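Side-chain contacts in chitinase (Paenibacillus sp. FPU-7, PDB 5GZT), which probably catalyses the random endo-hydrolysis of beta-1,4 linkages between N-acetylglucosamine units in chitin and chitodextrins: residues Val500-Ala503 and Leu508-Asp511; Glu542-Gly545 and Ser549-Ala552; Asn575-Tyr580 and Gly593-Ser598. All coordinates share one frame; numbering follows the deposited sequence.

Contact 1. Residues Val500-Ala503 and Leu508-Asp511; sequences VYSA and LSVD
S502 and S509 meet hydroxyl to hydroxyl: S509 OG donates to S502 OG over 2.7 Å, and S502 OG has a further hydrogen bond to the carbonyl of Q507, just ahead of 508-511. S509 CB also rests against the backbone, 3.4 Å from Y501 C. Two residues from each serine, the D511 amide donates to the carbonyl of V500, D511 N to V500 O at 2.9 Å. V510 CB packs beside that same oxygen, 3.6 Å from V500 O.

D511 is placed by its first torsion, with CG opposite the backbone N (chi1 -175°), which carries the carboxylate past the tyrosine. D511 CB comes obliquely to Y501 CD1 at 4.1 Å, with ring and carboxylate planes 58° apart. A water then joins the segments, accepting from S502 N at 2.9 Å and donating to D511 OD2 at 2.6 Å; it sits at the edge of the Y501 ring, in its plane. V500 CG1 lies over one face of that ring, toward the rim.

Further out, D511 OD2 forms a salt bridge with K515 and OD1 a hydrogen bond with Y611 of helix 602-614, so each carboxylate oxygen has a partner. S509 OG, set between backbone N and carbonyl carbon, reaches forward to the amide of S512. That is the classic serine N-cap, here opening helix 510-519, which follows the loop after strand 478-481 in the TIM barrel of this family 18 glycosidase.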
loop_
_atom_site.group_PDB
_atom_site.type_symbol
_atom_site.label_atom_id
_atom_site.label_comp_id
_atom_site.label_asym_id
_atom_site.label_seq_id
_atom_site.Cartn_x
_atom_site.Cartn_y
_atom_site.Cartn_z
ATOM N N VAL B 500 5.444 -16.430 5.256
ATOM C CA VAL B 500 4.283 -16.566 4.417
ATOM C C VAL B 500 3.490 -17.862 4.785
ATOM O O VAL B 500 2.278 -17.803 4.843
ATOM C CB VAL B 500 4.629 -16.663 2.927
ATOM C CG1 VAL B 500 3.399 -16.663 2.106
ATOM C CG2 VAL B 500 5.454 -15.507 2.457
ATOM N N TYR B 501 4.147 -19.000 4.875
ATOM C CA TYR B 501 3.520 -20.285 5.146
ATOM C C TYR B 501 3.972 -20.894 6.461
ATOM O O TYR B 501 5.127 -20.655 6.910
ATOM C CB TYR B 501 3.748 -21.335 4.006
ATOM C CG TYR B 501 3.280 -20.865 2.649
ATOM C CD1 TYR B 501 1.926 -20.903 2.276
ATOM C CD2 TYR B 501 4.181 -20.267 1.764
ATOM C CE1 TYR B 501 1.499 -20.426 1.037
ATOM C CE2 TYR B 501 3.769 -19.757 0.530
ATOM C CZ TYR B 501 2.449 -19.803 0.184
ATOM O OH TYR B 501 2.123 -19.269 -1.004
ATOM N N SER B 502 3.096 -21.739 7.041
ATOM C CA SER B 502 3.442 -22.496 8.238
ATOM C C SER B 502 4.063 -23.793 7.793
ATOM O O SER B 502 3.415 -24.647 7.187
ATOM C CB SER B 502 2.196 -22.834 9.086
ATOM O OG SER B 502 1.469 -21.710 9.436
ATOM N N ALA B 503 5.319 -23.975 8.160
ATOM C CA ALA B 503 6.084 -25.113 7.786
ATOM C C ALA B 503 5.990 -26.259 8.754
ATOM O O ALA B 503 6.230 -27.397 8.372
ATOM C CB ALA B 503 7.555 -24.696 7.682
ATOM N N LEU B 508 2.913 -20.077 13.250
ATOM C CA LEU B 508 2.008 -19.164 12.621
ATOM C C LEU B 508 2.639 -18.482 11.406
ATOM O O LEU B 508 3.858 -18.326 11.347
ATOM C CB LEU B 508 1.610 -18.096 13.651
ATOM C CG LEU B 508 0.470 -18.254 14.653
ATOM C CD1 LEU B 508 0.028 -19.690 14.838
ATOM C CD2 LEU B 508 0.715 -17.481 15.944
ATOM N N SER B 509 1.785 -17.943 10.547
ATOM C CA SER B 509 2.207 -17.413 9.306
ATOM C C SER B 509 1.174 -16.432 8.802
ATOM O O SER B 509 0.074 -16.323 9.413
ATOM C CB SER B 509 2.359 -18.567 8.349
ATOM O OG SER B 509 1.162 -19.322 8.149
ATOM N N VAL B 510 1.493 -15.741 7.688
ATOM C CA VAL B 510 0.532 -15.021 6.903
ATOM C C VAL B 510 -0.619 -16.015 6.556
ATOM O O VAL B 510 -1.775 -15.707 6.699
ATOM C CB VAL B 510 1.130 -14.503 5.615
ATOM C CG1 VAL B 510 0.093 -13.989 4.641
ATOM C CG2 VAL B 510 2.141 -13.398 5.908
ATOM N N ASP B 511 -0.293 -17.186 6.050
ATOM C CA ASP B 511 -1.343 -18.123 5.570
ATOM C C ASP B 511 -2.293 -18.546 6.743
ATOM O O ASP B 511 -3.504 -18.448 6.617
ATOM C CB ASP B 511 -0.672 -19.307 4.994
ATOM C CG ASP B 511 -1.641 -20.307 4.351
ATOM O OD1 ASP B 511 -2.504 -19.899 3.563
ATOM O OD2 ASP B 511 -1.459 -21.522 4.675
HETATM O O HOH W 1 0.688 -22.576 5.602
#

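Contact 2. Residues Glu542-Gly545 and Ser549-Ala552; sequences ENKG and SEKA
E542 and K551 face each other in a long surface loop, the connection between antiparallel neighbours 534-538 and 561-563 in the small sheet inserted late in the family 18 barrel. The E542 amide donates to the backbone carbonyl of K551, E542 N to K551 O at 3.0 Å and nearly straight (166° at the hydrogen). Beyond it the two side chains run alongside one another, pointing the same way, with E542 CD 3.9 Å from K551 CB.

E542 OE1 is the hub. K544 NZ reaches it in a salt bridge of 2.8 Å, arriving from above the carboxylate plane, 60° out of it. One water donates to E542 OE1 and to E550 OE1 (2.7 Å) and accepts from K551 N, so it lies between two carboxylates and probably eases their like charges. A second water donates to E542 OE1 and accepts from K551 NZ, linking that pair indirectly.

E550 folds back at its second torsion (chi2 -70°), and its side chain crosses that of K544 at about a right angle, E550 OE1 lying 3.5 Å from K544 CB. E550 CG packs at 3.4 Å from K544 O. Outside the two segments, the E550 amide donates to T494 OG1. N543 centres an inverse gamma turn, closed by a weak bond from K544 N to E542 O: a tight turn within a solvent-facing, water-bridged loop.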
loop_
_atom_site.group_PDB
_atom_site.type_symbol
_atom_site.label_atom_id
_atom_site.label_comp_id
_atom_site.label_asym_id
_atom_site.label_seq_id
_atom_site.Cartn_x
_atom_site.Cartn_y
_atom_site.Cartn_z
ATOM N N GLU B 542 20.944 -22.806 20.893
ATOM C CA GLU B 542 21.833 -23.926 20.809
ATOM C C GLU B 542 22.356 -24.021 19.364
ATOM O O GLU B 542 21.633 -23.821 18.391
ATOM C CB GLU B 542 21.110 -25.267 21.145
ATOM C CG GLU B 542 20.704 -25.313 22.638
ATOM C CD GLU B 542 19.857 -26.512 23.052
ATOM O OE1 GLU B 542 19.384 -27.391 22.229
ATOM O OE2 GLU B 542 19.661 -26.499 24.261
ATOM N N ASN B 543 23.603 -24.419 19.279
ATOM C CA ASN B 543 24.328 -24.441 18.076
ATOM C C ASN B 543 24.161 -25.778 17.438
ATOM O O ASN B 543 25.051 -26.572 17.419
ATOM C CB ASN B 543 25.809 -24.130 18.352
ATOM C CG ASN B 543 26.552 -23.966 17.083
ATOM O OD1 ASN B 543 25.967 -23.982 16.032
ATOM N ND2 ASN B 543 27.846 -23.846 17.163
ATOM N N LYS B 544 23.024 -25.941 16.835
ATOM C CA LYS B 544 22.546 -27.127 16.221
ATOM C C LYS B 544 21.811 -26.753 14.936
ATOM O O LYS B 544 21.056 -25.789 14.911
ATOM C CB LYS B 544 21.512 -27.844 17.145
ATOM C CG LYS B 544 22.127 -28.296 18.484
ATOM C CD LYS B 544 21.095 -28.883 19.431
ATOM C CE LYS B 544 21.831 -29.375 20.724
ATOM N NZ LYS B 544 20.818 -29.729 21.750
ATOM N N GLY B 545 21.969 -27.584 13.922
ATOM C CA GLY B 545 21.182 -27.493 12.694
ATOM C C GLY B 545 21.543 -26.166 12.026
ATOM O O GLY B 545 22.668 -25.821 11.967
ATOM N N SER B 549 14.085 -23.540 14.790
ATOM C CA SER B 549 13.420 -24.548 15.674
ATOM C C SER B 549 14.415 -25.122 16.687
ATOM O O SER B 549 14.522 -26.309 16.819
ATOM C CB SER B 549 12.742 -25.649 14.859
ATOM O OG SER B 549 11.820 -25.048 13.929
ATOM N N GLU B 550 15.304 -24.303 17.247
ATOM C CA GLU B 550 16.218 -24.791 18.236
ATOM C C GLU B 550 15.939 -23.986 19.511
ATOM O O GLU B 550 15.436 -22.821 19.488
ATOM C CB GLU B 550 17.711 -24.603 17.832
ATOM C CG GLU B 550 18.109 -25.300 16.504
ATOM C CD GLU B 550 18.130 -26.793 16.618
ATOM O OE1 GLU B 550 18.092 -27.318 17.779
ATOM O OE2 GLU B 550 18.084 -27.473 15.589
ATOM N N LYS B 551 16.362 -24.568 20.622
ATOM C CA LYS B 551 16.066 -23.965 21.936
ATOM C C LYS B 551 16.955 -22.751 22.130
ATOM O O LYS B 551 18.088 -22.747 21.709
ATOM C CB LYS B 551 16.282 -25.015 23.071
ATOM C CG LYS B 551 15.245 -26.127 23.086
ATOM C CD LYS B 551 15.553 -27.225 24.121
ATOM C CE LYS B 551 14.446 -28.303 24.153
ATOM N NZ LYS B 551 14.919 -29.589 23.507
ATOM N N ALA B 552 16.420 -21.725 22.767
ATOM C CA ALA B 552 17.150 -20.524 23.134
ATOM C C ALA B 552 17.147 -20.319 24.652
ATOM O O ALA B 552 16.091 -20.475 25.303
ATOM C CB ALA B 552 16.466 -19.353 22.498
HETATM O O HOH W 2 17.631 -27.066 20.426
HETATM O O HOH W 3 17.848 -29.842 23.093
#

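Contact 3. Residues Asn575-Tyr580 and Gly593-Ser598; sequences NGYTRY and GSTFIS. With FMT (formic acid), chain H.
Y577 meets T595 and I597 by van der Waals contact alone; no hydrogen bond joins the two segments. With CG anti to the carbonyl carbon (chi1 -78°), the ring swings toward 593-598, and its hydroxyl end reaches T595, Y577 OH lying 3.4 Å from T595 CB and 3.6 Å from T595 CG2. I597 supplies the apolar part: its long branch comes across the tyrosine at about a right angle, I597 CD1 approaching Y577 CE2 obliquely at 3.8 Å. The Y577 ring also meets that of Y571, and I597 touches the same tyrosine.

Strands 578-582 and 596-598 are not neighbours. Strand 587-591 runs between them in a five-stranded antiparallel sheet, consistent with the insertion domain of many family 18 chitinases. Y577 and I597 both pack on its L590, bridging strand 587-591 with side chains, and the R579 side chain also packs on L590.

R579 makes polar contacts away from this packing. R579 NH1 donates to FMT O1, of a formic acid probably from the crystallisation liquor, at 2.9 Å with 158° at the hydrogen; the acid sits at the guanidinium edge, near its plane. NH1 also bonds to the carbonyl of L683, in the range of the immunoglobulin-like family. A methionine in place of R579 would probably leave both the L683 carbonyl and the formic acid without this donor.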
loop_
_atom_site.group_PDB
_atom_site.type_symbol
_atom_site.label_atom_id
_atom_site.label_comp_id
_atom_site.label_asym_id
_atom_site.label_seq_id
_atom_site.Cartn_x
_atom_site.Cartn_y
_atom_site.Cartn_z
ATOM N N ASN B 575 30.045 -10.812 9.061
ATOM C CA ASN B 575 30.401 -10.943 10.450
ATOM C C ASN B 575 30.042 -12.287 11.070
ATOM O O ASN B 575 29.517 -12.329 12.224
ATOM C CB ASN B 575 29.766 -9.757 11.276
ATOM C CG ASN B 575 30.348 -9.661 12.697
ATOM O OD1 ASN B 575 31.507 -10.016 12.873
ATOM N ND2 ASN B 575 29.529 -9.275 13.712
ATOM N N GLY B 576 30.262 -13.359 10.306
ATOM C CA GLY B 576 30.012 -14.754 10.736
ATOM C C GLY B 576 28.530 -15.183 10.703
ATOM O O GLY B 576 28.204 -16.276 11.119
ATOM N N TYR B 577 27.631 -14.351 10.186
ATOM C CA TYR B 577 26.221 -14.720 10.122
ATOM C C TYR B 577 25.953 -15.377 8.733
ATOM O O TYR B 577 26.207 -14.724 7.665
ATOM C CB TYR B 577 25.311 -13.499 10.336
ATOM C CG TYR B 577 25.160 -13.059 11.759
ATOM C CD1 TYR B 577 26.090 -12.247 12.348
ATOM C CD2 TYR B 577 24.125 -13.528 12.536
ATOM C CE1 TYR B 577 25.987 -11.877 13.713
ATOM C CE2 TYR B 577 24.009 -13.177 13.883
ATOM C CZ TYR B 577 24.926 -12.350 14.471
ATOM O OH TYR B 577 24.759 -12.023 15.840
ATOM N N THR B 578 25.410 -16.604 8.730
ATOM C CA THR B 578 25.106 -17.339 7.510
ATOM C C THR B 578 23.638 -17.041 7.178
ATOM O O THR B 578 22.757 -17.086 8.061
ATOM C CB THR B 578 25.384 -18.826 7.708
ATOM O OG1 THR B 578 26.761 -18.976 7.958
ATOM C CG2 THR B 578 25.030 -19.641 6.542
ATOM N N ARG B 579 23.363 -16.792 5.910
ATOM C CA ARG B 579 22.008 -16.637 5.372
ATOM C C ARG B 579 21.457 -18.025 5.029
ATOM O O ARG B 579 22.117 -18.796 4.361
ATOM C CB ARG B 579 21.973 -15.736 4.105
ATOM C CG ARG B 579 20.501 -15.633 3.651
ATOM C CD ARG B 579 20.293 -14.553 2.608
ATOM N NE ARG B 579 21.116 -14.733 1.446
ATOM C CZ ARG B 579 20.730 -15.243 0.271
ATOM N NH1 ARG B 579 19.532 -15.847 0.086
ATOM N NH2 ARG B 579 21.600 -15.262 -0.736
ATOM N N TYR B 580 20.265 -18.351 5.550
ATOM C CA TYR B 580 19.570 -19.612 5.266
ATOM C C TYR B 580 18.178 -19.285 4.739
ATOM O O TYR B 580 17.710 -18.191 4.888
ATOM C CB TYR B 580 19.420 -20.393 6.579
ATOM C CG TYR B 580 20.689 -21.040 7.086
ATOM C CD1 TYR B 580 21.365 -21.951 6.326
ATOM C CD2 TYR B 580 21.217 -20.735 8.332
ATOM C CE1 TYR B 580 22.517 -22.590 6.815
ATOM C CE2 TYR B 580 22.336 -21.410 8.816
ATOM C CZ TYR B 580 22.961 -22.300 8.061
ATOM O OH TYR B 580 24.086 -22.912 8.520
ATOM N N GLY B 593 25.689 -19.401 14.948
ATOM C CA GLY B 593 26.058 -20.340 15.978
ATOM C C GLY B 593 25.502 -19.979 17.383
ATOM O O GLY B 593 25.534 -20.801 18.260
ATOM N N SER B 594 24.908 -18.797 17.570
ATOM C CA SER B 594 24.425 -18.454 18.876
ATOM C C SER B 594 23.286 -17.464 18.785
ATOM O O SER B 594 22.295 -17.520 19.581
ATOM C CB SER B 594 25.632 -17.930 19.704
ATOM O OG SER B 594 25.097 -17.260 20.789
ATOM N N THR B 595 23.406 -16.488 17.880
ATOM C CA THR B 595 22.269 -15.621 17.578
ATOM C C THR B 595 21.516 -16.009 16.313
ATOM O O THR B 595 22.141 -16.138 15.244
ATOM C CB THR B 595 22.772 -14.198 17.496
ATOM O OG1 THR B 595 23.481 -13.910 18.696
ATOM C CG2 THR B 595 21.706 -13.272 17.290
ATOM N N PHE B 596 20.201 -16.101 16.433
ATOM C CA PHE B 596 19.273 -16.410 15.350
ATOM C C PHE B 596 18.415 -15.183 15.015
ATOM O O PHE B 596 17.884 -14.507 15.896
ATOM C CB PHE B 596 18.362 -17.586 15.747
ATOM C CG PHE B 596 17.252 -17.832 14.824
ATOM C CD1 PHE B 596 16.101 -17.135 14.952
ATOM C CD2 PHE B 596 17.349 -18.788 13.798
ATOM C CE1 PHE B 596 15.054 -17.364 14.104
ATOM C CE2 PHE B 596 16.302 -19.003 12.927
ATOM C CZ PHE B 596 15.166 -18.296 13.078
ATOM N N ILE B 597 18.300 -14.872 13.726
ATOM C CA ILE B 597 17.620 -13.652 13.298
ATOM C C ILE B 597 16.616 -14.053 12.251
ATOM O O ILE B 597 17.002 -14.555 11.168
ATOM C CB ILE B 597 18.636 -12.648 12.704
ATOM C CG1 ILE B 597 19.640 -12.239 13.768
ATOM C CG2 ILE B 597 17.919 -11.437 12.157
ATOM C CD1 ILE B 597 20.791 -11.301 13.430
ATOM N N SER B 598 15.347 -13.761 12.504
ATOM C CA SER B 598 14.302 -14.008 11.582
ATOM C C SER B 598 13.958 -12.723 10.946
ATOM O O SER B 598 13.700 -11.808 11.649
ATOM C CB SER B 598 13.035 -14.562 12.283
ATOM O OG SER B 598 11.919 -14.437 11.442
HETATM C C FMT H . 16.960 -16.445 1.569
HETATM O O1 FMT H . 17.929 -16.765 2.340
HETATM O O2 FMT H . 16.441 -15.231 1.126
#

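In the fold
Along the chain the three contacts come in series, none enclosing or crossing another. Contact 1 closes a short loop after barrel strand 478-481, tying it to the start of helix 510-519. The chain then passes through barrel strand 527-532 into the insertion sheet, where contact 2 closes part of the loop between 534-538 and 561-563. Contact 3 spans the hairpin of 578-582 and 587-591 and brings in strand 596-598, before the chain returns to the barrel at 619-623. Contacts 2 and 3 touch, N543 CB packing 3.3 Å from G593 O; contact 1 stays apart, about 8 Å from contact 2 and about 9 Å from contact 3 between nearest atoms.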